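Local coordinates for Alpha/beta hydrolase fold protein (Ochrobactrum, PDB 4G9E) that acts as an N-acyl homoserine lactonase, an alpha/beta-hydrolase-fold enzyme that probably cleaves the ester bond of these lactone signals, at residues Leu121-Thr124 / Gly125-Pro128; Pro168-Ala171 / Ser172-Asp175; Asp181-Ala184 / Arg185-Met188. One frame throughout, in Å; residues are numbered along the deposited sequence. Where two conformers were deposited one is given.

The three contacts follow one another along the chain, interaction 1 first, and all belong to the alpha/beta-hydrolase fold. Interaction 1 (121-128) is the end of strand 120-124, an inner strand of the mixed sheet, with the loop after it; its centre is only about 7 Å from that of the chain. Interactions 2 (168-175) and 3 (181-188) begin the successive helices 171-179 and 182-194. Contact centres are 21 to 23 Å apart and none touches another. Interactions 1 and 3 lie near the bound N-butanoyl-L-homoserine: Met188 touches it, and the Gly125 position is about 7 Å off. Interaction 2 is a surface contact, the Leu173 side chain about 12 Å from the ligand.

Interaction 1 of 3, residues Leu121-Thr124 / Gly125-Pro128; sequences LMIT and GTPP
Ile123 overlaps the ring of Pro128 with the end of its long branch, CD1 lying 3.8 Å from Pro128 CG. The reach follows from the torsions: CG1 stands between the backbone N and the carbonyl carbon (chi1 58°), and the branch then runs out extended. Around the bend Ile123 also meets Thr126 at its base, CB to CB 4.0 Å apart, so the chain folds back over one isoleucine side chain, which is covered at its root by the threonine and at its tip by the proline.

The backbone closes the same turn through a water. Thr126 N donates to water 1 at 3.0 Å, and the water gives a weak bond to Ile123 O, likewise 3.0 Å. No direct hydrogen bond joins the two segments, which makes this water the polar link across the bend, running beside the apolar overlap.

Gly125 forms the hinge, and its geometry is specific. At its positive phi (78°) a beta carbon would come within 2.6 Å of Thr124 O, a clash, which accounts for a glycine where the chain leaves the strand.

Polar groups in this buried turn find partners on adjoining elements. Thr124 OG1 is bonded to Val214 O on neighbouring strand 211-216, and Gly125 N to Asn215 OD1. Gly125 O and Thr126 OG1 both engage Ser102, the former at its hydroxyl OG and the latter at its backbone O.

Ser102 lies in a GxSxG pattern consistent with the nucleophile elbow, and its placing with His248 and Glu219 is consistent with a Ser-His-Glu catalytic triad. The arrangement is thus a loop at the carboxyl end of a central parallel strand, bordering the probable active site of an alpha/beta-hydrolase fold.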
loop_
_atom_site.group_PDB
_atom_site.type_symbol
_atom_site.label_atom_id
_atom_site.label_comp_id
_atom_site.label_asym_id
_atom_site.label_seq_id
_atom_site.Cartn_x
_atom_site.Cartn_y
_atom_site.Cartn_z
ATOM N N LEU A 121 -1.211 8.918 7.011
ATOM C CA LEU A 121 -0.936 8.021 5.892
ATOM C C LEU A 121 0.564 7.894 5.730
ATOM O O LEU A 121 1.244 8.913 5.589
ATOM C CB LEU A 121 -1.526 8.605 4.606
ATOM C CG LEU A 121 -1.162 7.894 3.301
ATOM C CD1 LEU A 121 -1.735 6.497 3.278
ATOM C CD2 LEU A 121 -1.683 8.694 2.111
ATOM N N MET A 122 1.077 6.664 5.753
ATOM C CA MET A 122 2.478 6.412 5.409
ATOM C C MET A 122 2.514 5.690 4.071
ATOM O O MET A 122 1.785 4.717 3.880
ATOM C CB MET A 122 3.182 5.567 6.479
ATOM C CG MET A 122 4.634 5.234 6.105
ATOM S SD MET A 122 5.526 4.274 7.340
ATOM C CE MET A 122 5.807 5.549 8.566
ATOM N N ILE A 123 3.353 6.181 3.163
ATOM C CA ILE A 123 3.498 5.579 1.841
ATOM C C ILE A 123 4.937 5.147 1.594
ATOM O O ILE A 123 5.893 5.907 1.829
ATOM C CB ILE A 123 2.983 6.515 0.721
ATOM C CG1 ILE A 123 3.708 7.868 0.726
ATOM C CG2 ILE A 123 1.471 6.707 0.851
ATOM C CD1 ILE A 123 3.345 8.773 -0.456
ATOM N N THR A 124 5.071 3.907 1.132
ATOM C CA THR A 124 6.354 3.276 0.878
ATOM C C THR A 124 6.292 2.653 -0.503
ATOM O O THR A 124 5.367 1.896 -0.806
ATOM C CB THR A 124 6.619 2.179 1.926
ATOM O OG1 THR A 124 6.854 2.791 3.201
ATOM C CG2 THR A 124 7.809 1.297 1.541
ATOM N N GLY A 125 7.264 2.973 -1.348
ATOM C CA GLY A 125 7.266 2.467 -2.710
ATOM C C GLY A 125 6.303 3.201 -3.626
ATOM O O GLY A 125 5.924 2.671 -4.664
ATOM N N THR A 126 5.945 4.429 -3.257
ATOM C CA THR A 126 4.889 5.199 -3.909
ATOM C C THR A 126 5.340 6.626 -4.177
ATOM O O THR A 126 5.502 7.406 -3.244
ATOM C CB THR A 126 3.673 5.293 -2.972
ATOM O OG1 THR A 126 3.246 3.982 -2.590
ATOM C CG2 THR A 126 2.519 6.050 -3.619
ATOM N N PRO A 127 5.511 6.990 -5.459
ATOM C CA PRO A 127 5.715 8.399 -5.792
ATOM C C PRO A 127 4.363 9.036 -6.124
ATOM O O PRO A 127 3.702 8.598 -7.068
ATOM C CB PRO A 127 6.583 8.327 -7.049
ATOM C CG PRO A 127 6.160 7.050 -7.723
ATOM C CD PRO A 127 5.612 6.124 -6.647
ATOM N N PRO A 128 3.929 10.042 -5.351
ATOM C CA PRO A 128 2.690 10.720 -5.740
ATOM C C PRO A 128 2.943 11.436 -7.061
ATOM O O PRO A 128 3.850 12.263 -7.146
ATOM C CB PRO A 128 2.461 11.710 -4.590
ATOM C CG PRO A 128 3.208 11.114 -3.421
ATOM C CD PRO A 128 4.445 10.534 -4.063
HETATM O O HOH W 1 6.822 6.268 -0.996
#

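Interaction 2 of 3, residues Pro168-Ala171 / Ser172-Asp175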
loop_
_atom_site.group_PDB
_atom_site.type_symbol
_atom_site.label_atom_id
_atom_site.label_comp_id
_atom_site.label_asym_id
_atom_site.label_seq_id
_atom_site.Cartn_x
_atom_site.Cartn_y
_atom_site.Cartn_z
ATOM N N PRO A 168 14.372 -11.378 1.936
ATOM C CA PRO A 168 14.607 -12.721 1.406
ATOM C C PRO A 168 13.465 -13.192 0.526
ATOM O O PRO A 168 12.314 -12.889 0.777
ATOM C CB PRO A 168 14.638 -13.574 2.673
ATOM C CG PRO A 168 13.683 -12.892 3.581
ATOM C CD PRO A 168 13.859 -11.425 3.317
ATOM N N PHE A 169 13.784 -13.951 -0.508
ATOM C CA PHE A 169 12.740 -14.510 -1.337
ATOM C C PHE A 169 12.308 -15.881 -0.852
ATOM O O PHE A 169 13.093 -16.618 -0.270
ATOM C CB PHE A 169 13.183 -14.598 -2.786
ATOM C CG PHE A 169 12.043 -14.759 -3.728
ATOM C CD1 PHE A 169 11.178 -13.706 -3.950
ATOM C CD2 PHE A 169 11.804 -15.967 -4.353
ATOM C CE1 PHE A 169 10.108 -13.842 -4.801
ATOM C CE2 PHE A 169 10.730 -16.114 -5.212
ATOM C CZ PHE A 169 9.883 -15.050 -5.436
ATOM N N GLU A 170 11.044 -16.200 -1.053
ATOM C CA GLU A 170 10.661 -17.570 -0.873
ATOM C C GLU A 170 9.513 -17.955 -1.783
ATOM O O GLU A 170 8.826 -17.080 -2.327
ATOM C CB GLU A 170 10.236 -17.888 0.516
ATOM C CG GLU A 170 9.218 -16.979 1.092
ATOM C CD GLU A 170 8.934 -17.362 2.520
ATOM O OE1 GLU A 170 8.475 -18.454 2.711
ATOM O OE2 GLU A 170 9.235 -16.625 3.445
ATOM N N ALA A 171 9.261 -19.255 -1.881
ATOM C CA ALA A 171 8.344 -19.796 -2.872
ATOM C C ALA A 171 6.912 -19.310 -2.706
ATOM O O ALA A 171 6.202 -19.155 -3.691
ATOM C CB ALA A 171 8.392 -21.318 -2.862
ATOM N N SER A 172 6.489 -19.065 -1.470
ATOM C CA SER A 172 5.120 -18.619 -1.223
ATOM C C SER A 172 4.808 -17.313 -1.951
ATOM O O SER A 172 3.651 -17.030 -2.268
ATOM C CB SER A 172 4.865 -18.458 0.277
ATOM O OG SER A 172 5.702 -17.461 0.833
ATOM N N LEU A 173 5.841 -16.520 -2.213
ATOM C CA LEU A 173 5.665 -15.258 -2.923
ATOM C C LEU A 173 5.262 -15.482 -4.376
ATOM O O LEU A 173 4.485 -14.701 -4.934
ATOM C CB LEU A 173 6.936 -14.415 -2.845
ATOM C CG LEU A 173 7.418 -14.065 -1.437
ATOM C CD1 LEU A 173 8.689 -13.254 -1.538
ATOM C CD2 LEU A 173 6.350 -13.307 -0.668
ATOM N N LEU A 174 5.786 -16.541 -4.989
ATOM C CA LEU A 174 5.375 -16.902 -6.341
ATOM C C LEU A 174 3.893 -17.236 -6.368
ATOM O O LEU A 174 3.193 -16.881 -7.311
ATOM C CB LEU A 174 6.170 -18.101 -6.849
ATOM C CG LEU A 174 7.690 -17.957 -6.908
ATOM C CD1 LEU A 174 8.329 -19.291 -7.259
ATOM C CD2 LEU A 174 8.108 -16.874 -7.897
ATOM N N ASP A 175 3.416 -17.931 -5.340
ATOM C CA ASP A 175 2.011 -18.312 -5.260
ATOM C C ASP A 175 1.116 -17.083 -5.193
ATOM O O ASP A 175 0.074 -17.022 -5.849
ATOM C CB ASP A 175 1.759 -19.194 -4.038
ATOM C CG ASP A 175 2.556 -20.480 -4.066
ATOM O OD1 ASP A 175 2.891 -20.960 -5.170
ATOM O OD2 ASP A 175 2.842 -21.014 -2.976
HETATM O O HOH W 2 7.529 -20.347 1.060
#
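Leu174 meets Ala171 with its root and Phe169 with its tip. Its CB rests 3.3 Å from Ala171 O, the carbonyl one turn earlier. CG comes next, in van der Waals range of both that oxygen and Phe169 CZ. CD2 ends the path at the edge of the phenyl ring, in its plane, 3.5 Å from Phe169 CZ, and the two side chains cross at about a right angle. The approach depends on CG lying beside the backbone N of Leu174 (chi1 -59°). Phe169 was modelled in two conformers, so these ring contacts describe one of them.

Leu173 reaches another part of the same ring obliquely, its CD1 3.5 Å from Phe169 CD1, and the two side chains run antiparallel alongside each other. Helix 154-165 adjoins, touching Phe169 through Ala161 and Arg162, and Leu174 through Glu158. A serine in place of Leu174 would probably open a gap at the ring edge and leave Phe169 freer to turn.

The backbone enters helix 171-179 through Leu173 N to Glu170 O, 3.0 Å with a 150° angle at the hydrogen, the donor standing above the carbonyl plane. On the polar side, water 2 donates to Glu170 OE1 at 2.7 Å and accepts from Ser172 N at 3.0 Å. Ser172 OG adds only a weak bond to Glu170 OE1, at 3.5 Å.

The chemistry is therefore divided: carbon-to-carbon packing of Phe169 with Leu173 and Leu174 holds the turn together and faces helix 154-165, while the solvent-exposed glutamate, through water and a weak hydroxyl bond, ties the helix start at the surface.

Interaction 3 of 3, residues Asp181-Ala184 / Arg185-Met188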
loop_
_atom_site.group_PDB
_atom_site.type_symbol
_atom_site.label_atom_id
_atom_site.label_comp_id
_atom_site.label_asym_id
_atom_site.label_seq_id
_atom_site.Cartn_x
_atom_site.Cartn_y
_atom_site.Cartn_z
ATOM N N ASP A 181 -5.458 -11.849 -10.358
ATOM C CA ASP A 181 -6.261 -11.650 -11.560
ATOM C C ASP A 181 -5.515 -10.651 -12.445
ATOM O O ASP A 181 -5.437 -9.467 -12.125
ATOM C CB ASP A 181 -7.628 -11.101 -11.133
ATOM C CG ASP A 181 -8.598 -10.904 -12.287
ATOM O OD1 ASP A 181 -8.211 -11.044 -13.465
ATOM O OD2 ASP A 181 -9.767 -10.582 -11.991
ATOM N N GLY A 182 -4.963 -11.122 -13.560
ATOM C CA GLY A 182 -4.153 -10.262 -14.405
ATOM C C GLY A 182 -4.908 -9.082 -14.995
ATOM O O GLY A 182 -4.311 -8.057 -15.330
ATOM N N ARG A 183 -6.222 -9.217 -15.135
ATOM C CA ARG A 183 -7.041 -8.090 -15.576
ATOM C C ARG A 183 -6.849 -6.890 -14.661
ATOM O O ARG A 183 -6.918 -5.744 -15.104
ATOM C CB ARG A 183 -8.521 -8.469 -15.611
ATOM C CG ARG A 183 -8.834 -9.581 -16.588
ATOM C CD ARG A 183 -10.289 -10.009 -16.507
ATOM N NE ARG A 183 -10.629 -10.475 -15.168
ATOM C CZ ARG A 183 -11.857 -10.783 -14.772
ATOM N NH1 ARG A 183 -12.874 -10.680 -15.620
ATOM N NH2 ARG A 183 -12.069 -11.195 -13.528
ATOM N N ALA A 184 -6.612 -7.155 -13.380
ATOM C CA ALA A 184 -6.435 -6.082 -12.415
ATOM C C ALA A 184 -5.177 -5.272 -12.717
ATOM O O ALA A 184 -5.171 -4.056 -12.555
ATOM C CB ALA A 184 -6.405 -6.631 -10.992
ATOM N N ARG A 185 -4.108 -5.940 -13.143
ATOM C CA ARG A 185 -2.902 -5.224 -13.529
ATOM C C ARG A 185 -3.166 -4.320 -14.726
ATOM O O ARG A 185 -2.860 -3.127 -14.701
ATOM C CB ARG A 185 -1.775 -6.201 -13.861
ATOM C CG ARG A 185 -1.167 -6.859 -12.630
ATOM C CD ARG A 185 0.049 -7.697 -12.990
ATOM N NE ARG A 185 -0.299 -8.904 -13.734
ATOM C CZ ARG A 185 -0.428 -10.114 -13.196
ATOM N NH1 ARG A 185 -0.247 -10.296 -11.894
ATOM N NH2 ARG A 185 -0.733 -11.153 -13.966
ATOM N N ARG A 186 -3.749 -4.892 -15.772
ATOM C CA ARG A 186 -3.953 -4.155 -17.009
ATOM C C ARG A 186 -4.859 -2.948 -16.803
ATOM O O ARG A 186 -4.526 -1.833 -17.210
ATOM C CB ARG A 186 -4.531 -5.066 -18.088
ATOM C CG ARG A 186 -4.887 -4.317 -19.359
ATOM C CD ARG A 186 -5.320 -5.243 -20.482
ATOM N NE ARG A 186 -6.291 -6.244 -20.050
ATOM C CZ ARG A 186 -7.604 -6.046 -19.972
ATOM N NH1 ARG A 186 -8.133 -4.867 -20.280
ATOM N NH2 ARG A 186 -8.392 -7.036 -19.578
ATOM N N ILE A 187 -6.006 -3.176 -16.174
ATOM C CA ILE A 187 -7.001 -2.122 -16.038
ATOM C C ILE A 187 -6.512 -1.025 -15.094
ATOM O O ILE A 187 -6.622 0.160 -15.399
ATOM C CB ILE A 187 -8.360 -2.689 -15.596
ATOM C CG1 ILE A 187 -8.901 -3.653 -16.660
ATOM C CG2 ILE A 187 -9.355 -1.568 -15.377
ATOM C CD1 ILE A 187 -10.052 -4.497 -16.179
ATOM N N MET A 188 -5.944 -1.408 -13.957
ATOM C CA MET A 188 -5.459 -0.412 -13.020
ATOM C C MET A 188 -4.410 0.479 -13.664
ATOM O O MET A 188 -4.447 1.697 -13.509
ATOM C CB MET A 188 -4.909 -1.081 -11.757
ATOM C CG MET A 188 -4.257 -0.128 -10.756
ATOM S SD MET A 188 -2.545 0.312 -11.131
ATOM C CE MET A 188 -1.737 -1.285 -11.073
#
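The guanidinium of Arg185 carries Gly182 CA over one face, with NH2 3.6 Å from that carbon. A beta carbon on Gly182 would sit tightly against this NH2, so the bare glycine suits the close approach. The guanidinium of Arg183 takes the Asp181 carboxylate at its edge, side-on. Arg183 NE meets Asp181 OD1 at 3.0 Å, on the syn lone pair and nearly straight (167°), and Arg183 NH2 reaches Asp181 OD2 at 2.8 Å, on the syn side but somewhat out of the carboxylate plane. A bend at chi3 (-59°) brings the arginine round to this position.

Asp181 is also the N-cap, its OD1 accepting from Arg183 N at 3.2 Å, above the carboxylate plane. One oxygen thus serves both helix start and salt bridge, which should hold the carboxylate against rotation. Helical bonds follow, such as Ile187 N to Arg183 O at 2.9 Å. Arg186 leans obliquely toward Arg183, NH2 4.0 Å from Arg183 CG, and its own charge pairs with Glu150.

Arg185 is anchored by Gln149 O, Glu150 O and Ser34 OG, with Phe152 in a cation-pi contact, and Asp181 OD2 bonds Tyr75 OH. Met188 touches the bound N-butanoyl-L-homoserine. Helix 182-194 packs on helix 77-91, Ala184 against Tyr80 and Met188 against Met77.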